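Sugar-binding transport ATP-binding protein (Pyrococcus horikoshii, PDB 1V43) probably binds and hydrolyses ATP to power sugar uptake, as the ATPase subunit of an ABC transporter. Local coordinates at residues R306-E318 with I325-V337. Sequence-based numbering, arbitrary orientation.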
ATOM      1  N   ARG A 306      20.755 -10.257 -20.573  1.00 44.02           N
ATOM      2  CA  ARG A 306      21.564 -11.263 -19.895  1.00 44.13           C
ATOM      3  C   ARG A 306      20.793 -11.810 -18.695  1.00 43.08           C
ATOM      4  O   ARG A 306      20.258 -11.046 -17.900  1.00 39.14           O
ATOM      5  CB  ARG A 306      22.883 -10.638 -19.445  1.00 41.57           C
ATOM      6  CG  ARG A 306      23.529  -9.790 -20.543  1.00 50.83           C
ATOM      7  CD  ARG A 306      24.921  -9.309 -20.165  1.00 45.69           C
ATOM      8  NE  ARG A 306      24.916  -8.546 -18.928  1.00 48.24           N
ATOM      9  CZ  ARG A 306      26.011  -8.094 -18.328  1.00 51.92           C
ATOM     10  NH1 ARG A 306      27.204  -8.325 -18.859  1.00 49.47           N
ATOM     11  NH2 ARG A 306      25.913  -7.424 -17.192  1.00 52.91           N
ATOM     12  N   THR A 307      20.751 -13.133 -18.553  1.00 42.39           N
ATOM     13  CA  THR A 307      19.989 -13.735 -17.464  1.00 43.67           C
ATOM     14  C   THR A 307      20.627 -14.904 -16.731  1.00 45.01           C
ATOM     15  O   THR A 307      21.637 -15.466 -17.156  1.00 50.39           O
ATOM     16  CB  THR A 307      18.647 -14.240 -17.979  1.00 43.93           C
ATOM     17  OG1 THR A 307      18.889 -15.227 -18.988  1.00 46.75           O
ATOM     18  CG2 THR A 307      17.825 -13.097 -18.570  1.00 40.15           C
ATOM     19  N   ALA A 308      20.002 -15.261 -15.617  1.00 48.46           N
ATOM     20  CA  ALA A 308      20.427 -16.378 -14.790  1.00 45.81           C
ATOM     21  C   ALA A 308      19.162 -17.153 -14.439  1.00 46.01           C
ATOM     22  O   ALA A 308      18.114 -16.562 -14.177  1.00 38.93           O
ATOM     23  CB  ALA A 308      21.105 -15.880 -13.536  1.00 44.77           C
ATOM     24  N   ARG A 309      19.265 -18.477 -14.464  1.00 50.06           N
ATOM     25  CA  ARG A 309      18.145 -19.364 -14.158  1.00 53.14           C
ATOM     26  C   ARG A 309      18.375 -20.100 -12.828  1.00 56.85           C
ATOM     27  O   ARG A 309      19.519 -20.299 -12.409  1.00 58.45           O
ATOM     28  CB  ARG A 309      17.980 -20.409 -15.273  1.00 53.72           C
ATOM     29  CG  ARG A 309      16.950 -20.098 -16.354  1.00 61.27           C
ATOM     30  CD  ARG A 309      17.403 -19.052 -17.368  1.00 64.04           C
ATOM     31  NE  ARG A 309      16.406 -18.902 -18.432  1.00 69.16           N
ATOM     32  CZ  ARG A 309      16.442 -17.976 -19.388  1.00 67.40           C
ATOM     33  NH1 ARG A 309      17.429 -17.096 -19.434  1.00 64.58           N
ATOM     34  NH2 ARG A 309      15.483 -17.926 -20.299  1.00 67.24           N
ATOM     35  N   LEU A 310      17.284 -20.491 -12.169  1.00 56.13           N
ATOM     36  CA  LEU A 310      17.347 -21.237 -10.907  1.00 56.46           C
ATOM     37  C   LEU A 310      15.985 -21.874 -10.694  1.00 53.86           C
ATOM     38  O   LEU A 310      14.998 -21.174 -10.479  1.00 57.25           O
ATOM     39  CB  LEU A 310      17.645 -20.329  -9.705  1.00 56.32           C
ATOM     40  CG  LEU A 310      18.669 -19.193  -9.771  1.00 64.56           C
ATOM     41  CD1 LEU A 310      18.037 -17.971 -10.425  1.00 60.33           C
ATOM     42  CD2 LEU A 310      19.120 -18.833  -8.363  1.00 65.94           C
ATOM     43  N   ILE A 311      15.921 -23.197 -10.760  1.00 50.37           N
ATOM     44  CA  ILE A 311      14.652 -23.883 -10.567  1.00 49.41           C
ATOM     45  C   ILE A 311      14.301 -23.949  -9.085  1.00 46.83           C
ATOM     46  O   ILE A 311      15.154 -24.229  -8.244  1.00 45.03           O
ATOM     47  CB  ILE A 311      14.681 -25.311 -11.169  1.00 52.12           C
ATOM     48  CG1 ILE A 311      14.707 -25.213 -12.701  1.00 56.98           C
ATOM     49  CG2 ILE A 311      13.470 -26.109 -10.694  1.00 59.74           C
ATOM     50  CD1 ILE A 311      14.609 -26.547 -13.433  1.00 55.88           C
ATOM     51  N   GLY A 312      13.043 -23.672  -8.767  1.00 40.72           N
ATOM     52  CA  GLY A 312      12.626 -23.701  -7.383  1.00 42.74           C
ATOM     53  C   GLY A 312      11.154 -23.992  -7.254  1.00 44.50           C
ATOM     54  O   GLY A 312      10.430 -24.003  -8.247  1.00 49.13           O
ATOM     55  N   LYS A 313      10.706 -24.241  -6.032  1.00 46.30           N
ATOM     56  CA  LYS A 313       9.300 -24.523  -5.787  1.00 47.65           C
ATOM     57  C   LYS A 313       8.618 -23.317  -5.171  1.00 44.27           C
ATOM     58  O   LYS A 313       9.191 -22.623  -4.327  1.00 40.79           O
ATOM     59  CB  LYS A 313       9.130 -25.728  -4.849  1.00 53.62           C
ATOM     60  CG  LYS A 313       9.398 -27.070  -5.514  1.00 65.18           C
ATOM     61  CD  LYS A 313       9.138 -28.225  -4.562  1.00 67.29           C
ATOM     62  CE  LYS A 313       9.362 -29.566  -5.246  1.00 68.68           C
ATOM     63  NZ  LYS A 313       9.103 -30.700  -4.315  1.00 72.33           N
ATOM     64  N   VAL A 314       7.392 -23.075  -5.615  1.00 37.88           N
ATOM     65  CA  VAL A 314       6.589 -21.978  -5.110  1.00 36.74           C
ATOM     66  C   VAL A 314       6.100 -22.336  -3.718  1.00 37.60           C
ATOM     67  O   VAL A 314       5.412 -23.333  -3.538  1.00 39.63           O
ATOM     68  CB  VAL A 314       5.352 -21.743  -5.984  1.00 32.97           C
ATOM     69  CG1 VAL A 314       4.521 -20.622  -5.398  1.00 25.97           C
ATOM     70  CG2 VAL A 314       5.772 -21.423  -7.407  1.00 31.13           C
ATOM     71  N   ASP A 315       6.454 -21.518  -2.740  1.00 35.50           N
ATOM     72  CA  ASP A 315       6.042 -21.738  -1.364  1.00 31.51           C
ATOM     73  C   ASP A 315       4.706 -21.058  -1.038  1.00 35.61           C
ATOM     74  O   ASP A 315       3.946 -21.533  -0.196  1.00 32.34           O
ATOM     75  CB  ASP A 315       7.117 -21.206  -0.429  1.00 38.30           C
ATOM     76  CG  ASP A 315       6.803 -21.469   1.021  1.00 44.09           C
ATOM     77  OD1 ASP A 315       6.735 -22.653   1.408  1.00 57.49           O
ATOM     78  OD2 ASP A 315       6.627 -20.493   1.770  1.00 43.58           O
ATOM     79  N   PHE A 316       4.429 -19.935  -1.691  1.00 27.59           N
ATOM     80  CA  PHE A 316       3.185 -19.208  -1.448  1.00 27.62           C
ATOM     81  C   PHE A 316       2.928 -18.192  -2.550  1.00 30.63           C
ATOM     82  O   PHE A 316       3.861 -17.692  -3.193  1.00 28.35           O
ATOM     83  CB  PHE A 316       3.235 -18.490  -0.104  1.00 22.48           C
ATOM     84  CG  PHE A 316       1.921 -17.881   0.312  1.00 27.77           C
ATOM     85  CD1 PHE A 316       0.857 -18.690   0.721  1.00 28.93           C
ATOM     86  CD2 PHE A 316       1.751 -16.499   0.320  1.00 24.97           C
ATOM     87  CE1 PHE A 316      -0.360 -18.135   1.137  1.00 29.65           C
ATOM     88  CE2 PHE A 316       0.535 -15.927   0.737  1.00 31.10           C
ATOM     89  CZ  PHE A 316      -0.520 -16.750   1.144  1.00 36.10           C
ATOM     90  N   VAL A 317       1.658 -17.878  -2.751  1.00 27.72           N
ATOM     91  CA  VAL A 317       1.265 -16.949  -3.786  1.00 30.99           C
ATOM     92  C   VAL A 317       0.310 -15.866  -3.298  1.00 32.16           C
ATOM     93  O   VAL A 317      -0.685 -16.153  -2.642  1.00 27.99           O
ATOM     94  CB  VAL A 317       0.566 -17.693  -4.957  1.00 36.46           C
ATOM     95  CG1 VAL A 317       0.168 -16.696  -6.054  1.00 26.82           C
ATOM     96  CG2 VAL A 317       1.480 -18.788  -5.493  1.00 35.18           C
ATOM     97  N   GLU A 318       0.641 -14.621  -3.619  1.00 29.73           N
ATOM     98  CA  GLU A 318      -0.204 -13.486  -3.311  1.00 28.15           C
ATOM     99  C   GLU A 318      -0.811 -13.155  -4.687  1.00 25.90           C
ATOM    100  O   GLU A 318      -0.194 -12.447  -5.476  1.00 27.39           O
ATOM    101  CB  GLU A 318       0.618 -12.279  -2.832  1.00 20.62           C
ATOM    102  CG  GLU A 318       1.433 -12.465  -1.569  1.00 20.01           C
ATOM    103  CD  GLU A 318       2.224 -11.203  -1.220  1.00 28.68           C
ATOM    104  OE1 GLU A 318       1.606 -10.126  -1.129  1.00 31.79           O
ATOM    105  OE2 GLU A 318       3.456 -11.271  -1.039  1.00 27.45           O
ATOM    106  N   ILE A 325       2.322 -12.002  -6.652  1.00 25.33           N
ATOM    107  CA  ILE A 325       3.623 -12.155  -6.007  1.00 25.10           C
ATOM    108  C   ILE A 325       3.909 -13.581  -5.556  1.00 30.00           C
ATOM    109  O   ILE A 325       3.211 -14.138  -4.702  1.00 23.62           O
ATOM    110  CB  ILE A 325       3.763 -11.229  -4.797  1.00 24.15           C
ATOM    111  CG1 ILE A 325       3.438  -9.803  -5.221  1.00 19.48           C
ATOM    112  CG2 ILE A 325       5.210 -11.297  -4.247  1.00 16.35           C
ATOM    113  CD1 ILE A 325       3.500  -8.809  -4.096  1.00 33.62           C
ATOM    114  N   LEU A 326       4.959 -14.162  -6.120  1.00 27.18           N
ATOM    115  CA  LEU A 326       5.336 -15.529  -5.782  1.00 29.03           C
ATOM    116  C   LEU A 326       6.480 -15.579  -4.780  1.00 27.62           C
ATOM    117  O   LEU A 326       7.477 -14.866  -4.930  1.00 30.54           O
ATOM    118  CB  LEU A 326       5.785 -16.280  -7.033  1.00 27.04           C
ATOM    119  CG  LEU A 326       4.920 -16.190  -8.283  1.00 31.51           C
ATOM    120  CD1 LEU A 326       5.611 -16.977  -9.401  1.00 40.27           C
ATOM    121  CD2 LEU A 326       3.524 -16.731  -8.006  1.00 32.13           C
ATOM    122  N   HIS A 327       6.328 -16.418  -3.759  1.00 26.65           N
ATOM    123  CA  HIS A 327       7.379 -16.614  -2.767  1.00 23.88           C
ATOM    124  C   HIS A 327       7.978 -17.945  -3.200  1.00 36.58           C
ATOM    125  O   HIS A 327       7.376 -18.999  -2.995  1.00 37.32           O
ATOM    126  CB  HIS A 327       6.805 -16.712  -1.353  1.00 24.67           C
ATOM    127  CG  HIS A 327       5.996 -15.517  -0.937  1.00 28.04           C
ATOM    128  ND1 HIS A 327       5.636 -15.282   0.372  1.00 27.86           N
ATOM    129  CD2 HIS A 327       5.442 -14.514  -1.662  1.00 29.84           C
ATOM    130  CE1 HIS A 327       4.896 -14.189   0.438  1.00 32.78           C
ATOM    131  NE2 HIS A 327       4.762 -13.704  -0.783  1.00 28.27           N
ATOM    132  N   VAL A 328       9.145 -17.880  -3.840  1.00 38.78           N
ATOM    133  CA  VAL A 328       9.815 -19.064  -4.350  1.00 42.56           C
ATOM    134  C   VAL A 328      11.034 -19.421  -3.528  1.00 48.28           C
ATOM    135  O   VAL A 328      11.834 -18.551  -3.177  1.00 47.68           O
ATOM    136  CB  VAL A 328      10.293 -18.860  -5.802  1.00 46.38           C
ATOM    137  CG1 VAL A 328      10.729 -20.195  -6.388  1.00 41.73           C
ATOM    138  CG2 VAL A 328       9.201 -18.239  -6.635  1.00 35.00           C
ATOM    139  N   LYS A 329      11.174 -20.709  -3.232  1.00 52.39           N
ATOM    140  CA  LYS A 329      12.310 -21.189  -2.464  1.00 63.01           C
ATOM    141  C   LYS A 329      13.518 -21.383  -3.366  1.00 65.29           C
ATOM    142  O   LYS A 329      13.500 -22.222  -4.255  1.00 66.32           O
ATOM    143  CB  LYS A 329      11.987 -22.520  -1.783  1.00 65.15           C
ATOM    144  CG  LYS A 329      11.041 -22.431  -0.594  1.00 69.17           C
ATOM    145  CD  LYS A 329      10.956 -23.785   0.104  1.00 79.59           C
ATOM    146  CE  LYS A 329       9.987 -23.782   1.279  1.00 84.38           C
ATOM    147  NZ  LYS A 329       9.918 -25.128   1.928  1.00 83.93           N
ATOM    148  N   PHE A 330      14.554 -20.580  -3.139  1.00 72.29           N
ATOM    149  CA  PHE A 330      15.805 -20.664  -3.890  1.00 75.04           C
ATOM    150  C   PHE A 330      16.719 -21.507  -3.017  1.00 76.87           C
ATOM    151  O   PHE A 330      17.302 -20.995  -2.058  1.00 78.43           O
ATOM    152  CB  PHE A 330      16.423 -19.275  -4.057  1.00 80.09           C
ATOM    153  CG  PHE A 330      16.007 -18.567  -5.308  1.00 85.94           C
ATOM    154  CD1 PHE A 330      14.690 -18.615  -5.752  1.00 89.55           C
ATOM    155  CD2 PHE A 330      16.931 -17.823  -6.032  1.00 89.52           C
ATOM    156  CE1 PHE A 330      14.302 -17.933  -6.902  1.00 92.22           C
ATOM    157  CE2 PHE A 330      16.554 -17.137  -7.182  1.00 88.66           C
ATOM    158  CZ  PHE A 330      15.238 -17.192  -7.616  1.00 90.64           C
ATOM    159  N   GLY A 331      16.848 -22.791  -3.337  1.00 73.54           N
ATOM    160  CA  GLY A 331      17.680 -23.642  -2.511  1.00 65.43           C
ATOM    161  C   GLY A 331      17.091 -23.547  -1.119  1.00 67.66           C
ATOM    162  O   GLY A 331      15.892 -23.761  -0.944  1.00 68.89           O
ATOM    163  N   ASP A 332      17.917 -23.201  -0.135  1.00 67.74           N
ATOM    164  CA  ASP A 332      17.451 -23.067   1.247  1.00 68.40           C
ATOM    165  C   ASP A 332      16.841 -21.693   1.496  1.00 64.49           C
ATOM    166  O   ASP A 332      16.277 -21.439   2.565  1.00 58.46           O
ATOM    167  CB  ASP A 332      18.608 -23.260   2.238  1.00 74.55           C
ATOM    168  CG  ASP A 332      19.155 -24.675   2.243  1.00 79.03           C
ATOM    169  OD1 ASP A 332      18.354 -25.624   2.407  1.00 72.40           O
ATOM    170  OD2 ASP A 332      20.390 -24.832   2.096  1.00 84.14           O
ATOM    171  N   GLU A 333      16.954 -20.813   0.503  1.00 61.35           N
ATOM    172  CA  GLU A 333      16.452 -19.451   0.628  1.00 55.70           C
ATOM    173  C   GLU A 333      15.033 -19.231   0.120  1.00 50.87           C
ATOM    174  O   GLU A 333      14.473 -20.062  -0.593  1.00 44.16           O
ATOM    175  CB  GLU A 333      17.402 -18.498  -0.088  1.00 58.16           C
ATOM    176  CG  GLU A 333      17.793 -17.303   0.745  1.00 65.23           C
ATOM    177  CD  GLU A 333      18.503 -17.691   2.022  1.00 64.04           C
ATOM    178  OE1 GLU A 333      19.519 -18.415   1.943  1.00 68.25           O
ATOM    179  OE2 GLU A 333      18.047 -17.270   3.106  1.00 62.65           O
ATOM    180  N   LEU A 334      14.460 -18.092   0.497  1.00 48.37           N
ATOM    181  CA  LEU A 334      13.104 -17.731   0.085  1.00 47.26           C
ATOM    182  C   LEU A 334      13.103 -16.309  -0.487  1.00 42.39           C
ATOM    183  O   LEU A 334      13.454 -15.353   0.206  1.00 39.04           O
ATOM    184  CB  LEU A 334      12.168 -17.809   1.290  1.00 48.28           C
ATOM    185  CG  LEU A 334      10.662 -17.767   1.037  1.00 54.41           C
ATOM    186  CD1 LEU A 334      10.255 -18.890   0.096  1.00 46.78           C
ATOM    187  CD2 LEU A 334       9.938 -17.907   2.370  1.00 58.69           C
ATOM    188  N   VAL A 335      12.718 -16.171  -1.751  1.00 35.95           N
ATOM    189  CA  VAL A 335      12.686 -14.857  -2.386  1.00 38.72           C
ATOM    190  C   VAL A 335      11.312 -14.590  -2.981  1.00 33.50           C
ATOM    191  O   VAL A 335      10.527 -15.517  -3.185  1.00 33.83           O
ATOM    192  CB  VAL A 335      13.735 -14.733  -3.521  1.00 37.10           C
ATOM    193  CG1 VAL A 335      15.128 -15.046  -2.991  1.00 33.52           C
ATOM    194  CG2 VAL A 335      13.372 -15.659  -4.669  1.00 39.78           C
ATOM    195  N   LYS A 336      11.026 -13.323  -3.261  1.00 28.51           N
ATOM    196  CA  LYS A 336       9.741 -12.953  -3.853  1.00 26.65           C
ATOM    197  C   LYS A 336       9.930 -12.553  -5.293  1.00 26.57           C
ATOM    198  O   LYS A 336      10.885 -11.864  -5.625  1.00 27.45           O
ATOM    199  CB  LYS A 336       9.111 -11.773  -3.113  1.00 28.60           C
ATOM    200  CG  LYS A 336       8.726 -12.056  -1.680  1.00 27.71           C
ATOM    201  CD  LYS A 336       8.188 -10.796  -1.046  1.00 31.12           C
ATOM    202  CE  LYS A 336       7.835 -10.994   0.406  1.00 30.65           C
ATOM    203  NZ  LYS A 336       7.255  -9.745   0.963  1.00 39.36           N
ATOM    204  N   VAL A 337       9.003 -12.985  -6.139  1.00 26.80           N
ATOM    205  CA  VAL A 337       9.023 -12.662  -7.555  1.00 23.51           C
ATOM    206  C   VAL A 337       7.698 -11.965  -7.877  1.00 31.02           C
ATOM    207  O   VAL A 337       6.615 -12.485  -7.587  1.00 27.37           O
ATOM    208  CB  VAL A 337       9.164 -13.928  -8.418  1.00 29.55           C
ATOM    209  CG1 VAL A 337       9.006 -13.574  -9.892  1.00 21.78           C
ATOM    210  CG2 VAL A 337      10.532 -14.569  -8.175  1.00 22.68           C
TER
HETATM  211  O   HOH W   1       4.857  -9.153  -0.770  1.00 23.47           O
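The His-327 imidazole lies between Phe-316 and Lys-336: the edge of the Phe-316 ring points at one face in a T-shaped pair, planes 65° apart, with CD2 of Phe-316 3.9 Å from CE1 of His-327, while CG of Lys-336 rests over the rim of the opposite face. At the imidazole edge, in its plane, sits OE2 of Glu-318, its carboxylate turned nearly perpendicular to the ring. These residues belong to an antiparallel beta hairpin, strands 307-319 and 323-330, extended by strand 333-340 within the TOBE domain, of the OB-fold clan. NE2 of His-327 donates to the anti lone pair of OE2 of Glu-318 over 2.8 Å, nearly straight at 165°. CG of Glu-318 stands anti to the carbonyl carbon (chi1 -61°) and the chain runs on extended, which carries OE2 to the imidazole edge. With an alanine in place of His-327, OE2 of Glu-318 is likely to lose its ring donor, and a gap would open beside the Phe-316 edge. Val-178 of the second subunit packs on both His-327 and Glu-318, placing the pair at the dimer contact.

A classic beta bulge interrupts the ladder where Asp-315 and Phe-316 both face His-327: N of Asp-315 bonds O of His-327 at 2.7 Å, whereas the bond from N of Phe-316 to that oxygen is weak. OD1 of Asp-315 lies against CE of Lys-329, whose NZ is too far for a salt bridge, while OD2 forms one with NZ of Lys-186 of the second subunit. On the other side of the sheet, CG2 of Val-317 touches CD2 of Leu-326 at 3.8 Å. Farther along, the poorly ordered Phe-330 ring has Leu-310 CB over one face and Val-335 CG2 over the opposite one. Back at the carboxylate, a water donates to OE2 of Glu-318 at 2.6 Å and accepts from NZ of Lys-336 at 3.0 Å.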